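Long-range contact in alpha-1,3-glucanase (Streptomyces thermodiastaticus, PDB 7C7D), which probably hydrolyses alpha-1,3-glucan, being the catalytic unit of a thermostable family 87 glycoside hydrolase: residues A[63-77]-A[88-102]. Residues are numbered along the deposited sequence; the frame is centred on the assembly and turned at random. Where two conformers were deposited one is given.
With CA (calcium ion), chain C.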
# COMPACT_ATOMS: atom_id res chain seq x y z
N GLU A 63 7.65 -16.38 -0.27
CA GLU A 63 8.41 -15.87 0.86
C GLU A 63 9.77 -16.55 0.91
O GLU A 63 9.89 -17.76 0.72
CB GLU A 63 7.65 -16.14 2.16
CG GLU A 63 6.31 -15.43 2.28
CD GLU A 63 6.44 -13.93 2.50
OE1 GLU A 63 5.38 -13.26 2.46
OE2 GLU A 63 7.56 -13.43 2.72
N ALA A 64 10.81 -15.76 1.18
CA ALA A 64 12.15 -16.33 1.24
C ALA A 64 12.26 -17.39 2.32
O ALA A 64 12.98 -18.38 2.16
CB ALA A 64 13.17 -15.22 1.46
N GLU A 65 11.54 -17.20 3.43
CA GLU A 65 11.57 -18.14 4.53
C GLU A 65 10.92 -19.47 4.19
O GLU A 65 11.08 -20.43 4.95
CB GLU A 65 10.93 -17.51 5.78
CG GLU A 65 9.49 -17.00 5.57
CD GLU A 65 9.39 -15.54 5.12
OE1 GLU A 65 10.30 -15.04 4.44
OE2 GLU A 65 8.36 -14.90 5.43
N SER A 66 10.20 -19.55 3.07
CA SER A 66 9.62 -20.80 2.59
C SER A 66 10.51 -21.50 1.56
O SER A 66 10.15 -22.58 1.08
CB SER A 66 8.23 -20.56 1.98
OG SER A 66 8.33 -20.07 0.65
N ALA A 67 11.65 -20.91 1.23
CA ALA A 67 12.55 -21.46 0.23
C ALA A 67 13.70 -22.18 0.93
O ALA A 67 13.82 -22.17 2.15
CB ALA A 67 13.03 -20.36 -0.71
N THR A 68 14.53 -22.84 0.13
CA THR A 68 15.64 -23.61 0.67
C THR A 68 16.88 -22.72 0.72
O THR A 68 17.22 -22.09 -0.28
CB THR A 68 15.90 -24.83 -0.22
OG1 THR A 68 14.69 -25.59 -0.29
CG2 THR A 68 17.02 -25.69 0.35
N THR A 69 17.53 -22.67 1.87
CA THR A 69 18.56 -21.65 2.07
C THR A 69 19.74 -22.18 2.88
O THR A 69 19.61 -23.10 3.69
CB THR A 69 17.99 -20.40 2.76
OG1 THR A 69 18.96 -19.34 2.72
CG2 THR A 69 17.64 -20.67 4.20
N THR A 70 20.89 -21.55 2.67
CA THR A 70 22.05 -21.72 3.52
C THR A 70 22.28 -20.51 4.42
O THR A 70 23.29 -20.45 5.13
CB THR A 70 23.31 -22.00 2.68
OG1 THR A 70 23.54 -20.91 1.78
CG2 THR A 70 23.13 -23.30 1.89
N GLY A 71 21.37 -19.54 4.40
CA GLY A 71 21.41 -18.40 5.29
C GLY A 71 20.63 -18.64 6.57
O GLY A 71 20.33 -19.78 6.94
N THR A 72 20.30 -17.54 7.24
CA THR A 72 19.72 -17.59 8.58
C THR A 72 18.35 -16.92 8.56
O THR A 72 18.24 -15.75 8.18
CB THR A 72 20.62 -16.86 9.58
OG1 THR A 72 21.94 -17.43 9.55
CG2 THR A 72 20.05 -16.95 10.99
N LYS A 73 17.32 -17.66 8.97
CA LYS A 73 15.99 -17.08 9.04
C LYS A 73 15.91 -16.11 10.22
O LYS A 73 16.42 -16.39 11.31
CB LYS A 73 14.95 -18.20 9.22
CG LYS A 73 13.52 -17.82 8.86
CD LYS A 73 12.55 -19.00 9.03
CE LYS A 73 12.74 -20.08 7.95
NZ LYS A 73 11.69 -21.15 7.98
N ILE A 74 15.28 -14.96 9.99
CA ILE A 74 14.99 -14.00 11.05
C ILE A 74 13.48 -13.92 11.23
O ILE A 74 12.71 -14.19 10.30
CB ILE A 74 15.60 -12.60 10.82
CG1 ILE A 74 14.96 -11.89 9.62
CG2 ILE A 74 17.11 -12.70 10.67
CD1 ILE A 74 15.31 -10.41 9.53
N GLY A 75 13.05 -13.57 12.44
CA GLY A 75 11.65 -13.48 12.76
C GLY A 75 11.07 -14.84 13.11
O GLY A 75 11.78 -15.85 13.13
N PRO A 76 9.76 -14.90 13.39
CA PRO A 76 8.83 -13.76 13.36
C PRO A 76 9.02 -12.80 14.52
O PRO A 76 9.35 -13.21 15.63
CB PRO A 76 7.45 -14.43 13.45
CG PRO A 76 7.71 -15.73 14.13
CD PRO A 76 9.06 -16.17 13.67
N ASP A 77 8.83 -11.51 14.26
CA ASP A 77 8.88 -10.48 15.29
C ASP A 77 7.99 -9.34 14.83
O ASP A 77 8.06 -8.95 13.66
CB ASP A 77 10.33 -9.99 15.46
CG ASP A 77 10.54 -9.22 16.76
OD1 ASP A 77 9.56 -8.92 17.47
OD2 ASP A 77 11.72 -8.93 17.06
N SER A 88 7.57 -9.04 4.96
CA SER A 88 6.39 -9.83 4.64
C SER A 88 6.42 -11.12 5.44
O SER A 88 7.43 -11.82 5.47
CB SER A 88 6.40 -10.13 3.14
OG SER A 88 5.18 -10.71 2.72
N GLY A 89 5.31 -11.44 6.11
CA GLY A 89 5.29 -12.60 6.98
C GLY A 89 6.07 -12.45 8.26
O GLY A 89 6.19 -13.42 9.02
N ARG A 90 6.63 -11.26 8.53
CA ARG A 90 7.45 -10.98 9.70
C ARG A 90 8.72 -11.82 9.74
O ARG A 90 9.32 -11.97 10.80
CB ARG A 90 6.67 -11.10 11.01
CG ARG A 90 5.31 -10.44 10.98
CD ARG A 90 5.38 -8.95 10.61
NE ARG A 90 4.02 -8.43 10.61
CZ ARG A 90 3.64 -7.23 11.03
NH1 ARG A 90 4.54 -6.34 11.44
NH2 ARG A 90 2.35 -6.93 11.04
N GLN A 91 9.11 -12.38 8.60
CA GLN A 91 10.27 -13.25 8.51
C GLN A 91 11.02 -12.98 7.22
O GLN A 91 10.43 -12.56 6.22
CB GLN A 91 9.87 -14.73 8.54
CG GLN A 91 9.20 -15.15 9.83
CD GLN A 91 8.48 -16.45 9.65
OE1 GLN A 91 9.06 -17.52 9.83
NE2 GLN A 91 7.21 -16.38 9.27
N ALA A 92 12.32 -13.23 7.24
CA ALA A 92 13.18 -13.06 6.08
C ALA A 92 14.38 -13.97 6.27
O ALA A 92 14.51 -14.65 7.29
CB ALA A 92 13.58 -11.59 5.91
N VAL A 93 15.29 -13.96 5.29
CA VAL A 93 16.47 -14.82 5.33
C VAL A 93 17.70 -13.94 5.14
O VAL A 93 17.85 -13.29 4.10
CB VAL A 93 16.42 -15.92 4.27
CG1 VAL A 93 17.68 -16.75 4.32
CG2 VAL A 93 15.19 -16.81 4.48
N ARG A 94 18.58 -13.93 6.14
CA ARG A 94 19.82 -13.16 6.07
C ARG A 94 20.87 -14.01 5.38
O ARG A 94 21.18 -15.13 5.82
CB ARG A 94 20.29 -12.80 7.48
CG ARG A 94 21.56 -11.96 7.48
CD ARG A 94 21.89 -11.43 8.87
NE ARG A 94 22.31 -12.49 9.77
CZ ARG A 94 21.66 -12.85 10.87
NH1 ARG A 94 20.54 -12.23 11.22
NH2 ARG A 94 22.13 -13.83 11.63
N LEU A 95 21.41 -13.49 4.28
CA LEU A 95 22.45 -14.17 3.52
C LEU A 95 23.76 -13.43 3.75
O LEU A 95 23.93 -12.31 3.25
CB LEU A 95 22.12 -14.17 2.03
CG LEU A 95 20.79 -14.77 1.60
CD1 LEU A 95 20.64 -14.63 0.10
CD2 LEU A 95 20.70 -16.23 2.02
N ASP A 96 24.67 -14.03 4.49
CA ASP A 96 26.05 -13.59 4.40
C ASP A 96 26.52 -13.79 2.97
O ASP A 96 26.02 -14.66 2.23
CB ASP A 96 26.95 -14.46 5.26
CG ASP A 96 26.88 -14.11 6.74
OD1 ASP A 96 26.49 -12.98 7.07
OD2 ASP A 96 27.21 -14.99 7.57
N ALA A 97 27.55 -13.03 2.58
CA ALA A 97 28.37 -13.62 1.54
C ALA A 97 28.74 -15.00 2.10
O ALA A 97 29.65 -15.13 2.90
CB ALA A 97 29.62 -12.72 1.27
N GLY A 98 27.86 -15.95 1.86
CA GLY A 98 28.19 -17.36 1.86
C GLY A 98 27.19 -18.05 1.00
O GLY A 98 27.49 -19.00 0.30
N GLN A 99 26.08 -17.39 0.86
CA GLN A 99 24.84 -18.04 1.15
C GLN A 99 23.81 -17.69 0.11
O GLN A 99 23.90 -16.66 -0.57
CB GLN A 99 24.40 -17.71 2.60
CG GLN A 99 25.47 -18.14 3.65
CD GLN A 99 25.23 -17.67 5.07
OE1 GLN A 99 24.45 -16.76 5.34
NE2 GLN A 99 25.95 -18.28 6.00
N ARG A 100 22.86 -18.59 -0.05
CA ARG A 100 21.92 -18.51 -1.13
C ARG A 100 20.54 -18.88 -0.62
O ARG A 100 20.39 -19.52 0.42
CB ARG A 100 22.32 -19.43 -2.29
CG ARG A 100 22.43 -20.88 -1.91
CD ARG A 100 23.11 -21.69 -3.00
NE ARG A 100 23.91 -22.80 -2.49
CZ ARG A 100 25.20 -22.74 -2.19
NH1 ARG A 100 25.87 -21.61 -2.34
NH2 ARG A 100 25.83 -23.82 -1.74
N VAL A 101 19.55 -18.45 -1.37
CA VAL A 101 18.19 -18.91 -1.16
C VAL A 101 17.68 -19.41 -2.50
O VAL A 101 17.81 -18.72 -3.51
CB VAL A 101 17.29 -17.82 -0.55
CG1 VAL A 101 17.32 -16.56 -1.38
CG2 VAL A 101 15.87 -18.33 -0.39
N GLU A 102 17.17 -20.63 -2.51
CA GLU A 102 16.78 -21.32 -3.73
C GLU A 102 15.26 -21.42 -3.75
O GLU A 102 14.67 -22.15 -2.95
CB GLU A 102 17.41 -22.71 -3.77
CG GLU A 102 17.10 -23.50 -5.01
CD GLU A 102 17.82 -24.83 -5.03
OE1 GLU A 102 18.70 -25.04 -4.17
OE2 GLU A 102 17.52 -25.66 -5.91
CA CA C . 9.20 -12.85 4.22
O HOH W 1 26.08 -21.32 0.87
O HOH W 2 23.35 -15.93 7.59
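Val-93 wedges between Thr-69 and Ala-64. Both segments pass from one antiparallel sheet to the other in a beta-sandwich-like domain beside the parallel beta-helix: 72-74 pairs with 92-95 in one sheet, 68-69 with 100-102 in the other. The branched valine suits a strand and fills two hollows at once. Its CG1, turned opposite the backbone N (chi1 178°), lies 3.3 Å from Thr-69 OG1, while CG2 lodges against Ala-64, small enough to admit it. Val-101 CG2 makes a similar contact, 3.5 Å from Ala-67 CB.

Thr-69 suits its place because its hydroxyl both donates and accepts: OG1 donates to Arg-100 O (2.7 Å) and accepts from Gly-71 N, forming an ST turn at the bend between the two short strands. Glycine suits position 71 because a beta carbon would run into Arg-94 O and Leu-95 CD2. The Gln-99 side chain lies against that bend, its OE1 3.5 Å from Gly-71 CA, taking hydrogen bonds from Asp-96 N and a water shared with Thr-72 OG1 and Arg-94 O. Cut back to an alanine here, the side chain would probably leave Asp-96 N without its acceptor OE1, cost the water one of its two acceptors and open a gap beside Gly-71. On the face that carries Thr-72, Ile-74 and Arg-94, Thr-72 CB lies over one face of the Arg-94 guanidinium, and Ile-74 CG2 approaches NH1 obliquely.

At the far end, calcium joins the segments through Glu-63, both oxygens of Glu-65, and the carbonyls of Ser-88 and Gln-91, with Asp-191 completing the protein ligands. Glu-63 divides its carboxylate: OE2 binds calcium at 2.3 Å, while OE1 accepts from Ser-88 OG at 2.6 Å through its syn lone pair.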